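Local atomic coordinates of protein argonaute (Aquifex aeolicus, PDB entry 1YVU), a protein that uses short single-stranded DNA guides to bind complementary RNA targets and cleave them in a reaction that depends on divalent metal ions. Residues Gln197-Ala202 with Phe240-Glu245. Sequence-based numbering, arbitrary orientation.
Sequences QDVFKA and FLVVLE
Phe200 leans its ring over Leu241, its partner in an antiparallel hydrogen-bonded pair, whose CB lies over one ring face, 4.2 Å from the ring centroid and displaced toward the rim, a CH-pi contact. CG of Phe200 sits between its backbone N and carbonyl carbon (chi1 69°), which starts the ring on its way back over the neighbouring strand. The same ring meets Val243 at its edge, CE2 to CG2 at 3.8 Å, nearly in the ring plane. Beneath the ring the backbones join in both directions: Leu241 N donates to Phe200 O (2.9 Å), and Phe200 N to Leu241 O (3.2 Å). On the sheet face of Val199 and Val242, CG2 of Val199 faces CG2 of Val242, while CG1 of Val199 approaches CD2 of Phe240 at 4.1 Å. The Lys201 side chain runs alongside that of Phe240 in the same direction and lays CG near ring atom CE2 (3.8 Å). These strands are neighbours in the antiparallel sheet of the PAZ domain, the module that in Argonautes receives the 3' end of the guide; the chain between them is largely helical. Near Gln197 the pairing slips into a classic beta bulge: both Gln197 and Asp198 face Val243, whose carbonyl O accepts Gln197 N at 3.0 Å and, weakly, Asp198 N. Val243 N returns an almost straight bond to Asp198 O (2.8 Å, 177°). Farther out, Trp226 and Leu229 of helix 220-231 pack on Leu241, and helix 169-175 backs the face of Val199 and Val242, with Leu173 against Val199 and Phe240.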
ATOM      1  N   GLN A 197      -8.403  -3.795  17.692  1.00 65.87           N
ATOM      2  CA  GLN A 197      -8.771  -5.200  17.821  1.00 72.36           C
ATOM      3  C   GLN A 197      -9.777  -5.438  18.957  1.00 72.65           C
ATOM      4  O   GLN A 197     -10.845  -6.028  18.724  1.00 70.57           O
ATOM      5  CB  GLN A 197      -7.518  -6.071  18.018  1.00 79.35           C
ATOM      6  CG  GLN A 197      -7.821  -7.577  17.991  1.00 89.88           C
ATOM      7  CD  GLN A 197      -6.607  -8.482  18.104  1.00 94.91           C
ATOM      8  OE1 GLN A 197      -5.441  -8.041  18.159  1.00 94.64           O
ATOM      9  NE2 GLN A 197      -6.884  -9.778  18.134  1.00 94.91           N
ATOM     10  N   ASP A 198      -9.410  -5.000  20.170  1.00 74.21           N
ATOM     11  CA  ASP A 198     -10.227  -5.151  21.391  1.00 74.01           C
ATOM     12  C   ASP A 198     -10.281  -3.890  22.258  1.00 69.81           C
ATOM     13  O   ASP A 198      -9.273  -3.196  22.422  1.00 67.29           O
ATOM     14  CB  ASP A 198      -9.676  -6.292  22.266  1.00 78.67           C
ATOM     15  CG  ASP A 198     -10.512  -7.574  22.194  1.00 82.61           C
ATOM     16  OD1 ASP A 198     -11.314  -7.762  21.246  1.00 78.03           O
ATOM     17  OD2 ASP A 198     -10.343  -8.412  23.108  1.00 84.60           O
ATOM     18  N   VAL A 199     -11.470  -3.616  22.803  1.00 66.04           N
ATOM     19  CA  VAL A 199     -11.710  -2.482  23.699  1.00 56.71           C
ATOM     20  C   VAL A 199     -12.336  -3.020  24.979  1.00 57.71           C
ATOM     21  O   VAL A 199     -13.245  -3.871  24.945  1.00 58.32           O
ATOM     22  CB  VAL A 199     -12.650  -1.379  23.073  1.00 55.17           C
ATOM     23  CG1 VAL A 199     -12.992  -0.302  24.096  1.00 49.99           C
ATOM     24  CG2 VAL A 199     -11.975  -0.687  21.915  1.00 53.49           C
ATOM     25  N   PHE A 200     -11.795  -2.548  26.101  1.00 57.34           N
ATOM     26  CA  PHE A 200     -12.286  -2.903  27.423  1.00 55.74           C
ATOM     27  C   PHE A 200     -12.054  -1.755  28.409  1.00 55.47           C
ATOM     28  O   PHE A 200     -11.242  -0.868  28.147  1.00 54.31           O
ATOM     29  CB  PHE A 200     -11.696  -4.244  27.914  1.00 62.75           C
ATOM     30  CG  PHE A 200     -10.228  -4.211  28.232  1.00 60.00           C
ATOM     31  CD1 PHE A 200      -9.793  -4.049  29.571  1.00 61.35           C
ATOM     32  CD2 PHE A 200      -9.270  -4.391  27.216  1.00 61.87           C
ATOM     33  CE1 PHE A 200      -8.416  -4.068  29.901  1.00 66.13           C
ATOM     34  CE2 PHE A 200      -7.878  -4.415  27.525  1.00 64.32           C
ATOM     35  CZ  PHE A 200      -7.449  -4.255  28.872  1.00 62.14           C
ATOM     36  N   LYS A 201     -12.781  -1.785  29.526  1.00 53.86           N
ATOM     37  CA  LYS A 201     -12.698  -0.767  30.573  1.00 51.74           C
ATOM     38  C   LYS A 201     -11.441  -0.882  31.437  1.00 51.29           C
ATOM     39  O   LYS A 201     -10.906  -1.982  31.636  1.00 49.43           O
ATOM     40  CB  LYS A 201     -13.946  -0.825  31.465  1.00 53.65           C
ATOM     41  CG  LYS A 201     -15.253  -0.530  30.753  1.00 58.80           C
ATOM     42  CD  LYS A 201     -16.469  -0.888  31.603  1.00 59.26           C
ATOM     43  CE  LYS A 201     -17.729  -1.022  30.730  1.00 61.11           C
ATOM     44  NZ  LYS A 201     -18.838  -1.810  31.365  1.00 61.00           N
ATOM     45  N   ALA A 202     -10.989   0.263  31.954  1.00 49.76           N
ATOM     46  CA  ALA A 202      -9.804   0.339  32.800  1.00 48.84           C
ATOM     47  C   ALA A 202     -10.108  -0.024  34.244  1.00 48.76           C
ATOM     48  O   ALA A 202      -9.187  -0.294  35.024  1.00 44.04           O
ATOM     49  CB  ALA A 202      -9.190   1.697  32.711  1.00 43.36           C
ATOM     50  N   PHE A 240     -10.921   3.656  28.943  1.00 29.07           N
ATOM     51  CA  PHE A 240     -10.818   2.437  28.178  1.00 29.54           C
ATOM     52  C   PHE A 240      -9.382   2.189  27.762  1.00 29.55           C
ATOM     53  O   PHE A 240      -8.551   3.107  27.651  1.00 26.89           O
ATOM     54  CB  PHE A 240     -11.655   2.506  26.909  1.00 27.61           C
ATOM     55  CG  PHE A 240     -13.115   2.679  27.139  1.00 29.22           C
ATOM     56  CD1 PHE A 240     -13.748   3.893  26.805  1.00 27.53           C
ATOM     57  CD2 PHE A 240     -13.896   1.606  27.594  1.00 27.76           C
ATOM     58  CE1 PHE A 240     -15.160   4.044  26.903  1.00 32.24           C
ATOM     59  CE2 PHE A 240     -15.308   1.724  27.702  1.00 33.47           C
ATOM     60  CZ  PHE A 240     -15.946   2.951  27.353  1.00 36.29           C
ATOM     61  N   LEU A 241      -9.079   0.911  27.613  1.00 27.24           N
ATOM     62  CA  LEU A 241      -7.774   0.489  27.170  1.00 28.63           C
ATOM     63  C   LEU A 241      -8.090  -0.235  25.903  1.00 30.14           C
ATOM     64  O   LEU A 241      -9.101  -0.935  25.801  1.00 25.90           O
ATOM     65  CB  LEU A 241      -7.078  -0.429  28.173  1.00 21.53           C
ATOM     66  CG  LEU A 241      -6.909   0.105  29.595  1.00 26.19           C
ATOM     67  CD1 LEU A 241      -6.173  -0.864  30.449  1.00 25.07           C
ATOM     68  CD2 LEU A 241      -6.203   1.417  29.581  1.00 27.89           C
ATOM     69  N   VAL A 242      -7.273   0.072  24.903  1.00 31.68           N
ATOM     70  CA  VAL A 242      -7.402  -0.452  23.553  1.00 36.26           C
ATOM     71  C   VAL A 242      -6.213  -1.321  23.171  1.00 35.89           C
ATOM     72  O   VAL A 242      -5.054  -0.909  23.308  1.00 38.25           O
ATOM     73  CB  VAL A 242      -7.509   0.728  22.543  1.00 34.45           C
ATOM     74  CG1 VAL A 242      -7.786   0.221  21.133  1.00 25.99           C
ATOM     75  CG2 VAL A 242      -8.595   1.749  22.999  1.00 30.50           C
ATOM     76  N   VAL A 243      -6.521  -2.522  22.679  1.00 39.47           N
ATOM     77  CA  VAL A 243      -5.498  -3.471  22.234  1.00 41.80           C
ATOM     78  C   VAL A 243      -5.432  -3.400  20.702  1.00 42.07           C
ATOM     79  O   VAL A 243      -6.452  -3.525  20.012  1.00 40.37           O
ATOM     80  CB  VAL A 243      -5.789  -4.935  22.703  1.00 33.32           C
ATOM     81  CG1 VAL A 243      -4.571  -5.836  22.424  1.00 27.38           C
ATOM     82  CG2 VAL A 243      -6.120  -4.964  24.184  1.00 29.81           C
ATOM     83  N   LEU A 244      -4.235  -3.142  20.189  1.00 49.06           N
ATOM     84  CA  LEU A 244      -4.025  -3.036  18.755  1.00 56.47           C
ATOM     85  C   LEU A 244      -3.501  -4.326  18.108  1.00 61.01           C
ATOM     86  O   LEU A 244      -3.088  -5.252  18.811  1.00 62.68           O
ATOM     87  CB  LEU A 244      -3.149  -1.819  18.434  1.00 59.70           C
ATOM     88  CG  LEU A 244      -3.624  -0.447  18.959  1.00 57.85           C
ATOM     89  CD1 LEU A 244      -2.736   0.655  18.413  1.00 57.85           C
ATOM     90  CD2 LEU A 244      -5.054  -0.153  18.569  1.00 54.03           C
ATOM     91  N   GLU A 245      -3.549  -4.364  16.772  1.00 67.67           N
ATOM     92  CA  GLU A 245      -3.176  -5.513  15.932  1.00 74.55           C
ATOM     93  C   GLU A 245      -2.025  -6.424  16.315  1.00 76.56           C
ATOM     94  O   GLU A 245      -2.229  -7.615  16.615  1.00 75.36           O
ATOM     95  CB  GLU A 245      -3.003  -5.091  14.473  1.00 77.38           C
ATOM     96  CG  GLU A 245      -2.550  -3.658  14.222  1.00 82.80           C
ATOM     97  CD  GLU A 245      -2.718  -3.239  12.761  1.00 92.02           C
ATOM     98  OE1 GLU A 245      -3.618  -3.757  12.038  1.00 86.76           O
ATOM     99  OE2 GLU A 245      -1.944  -2.352  12.344  1.00 93.53           O
TER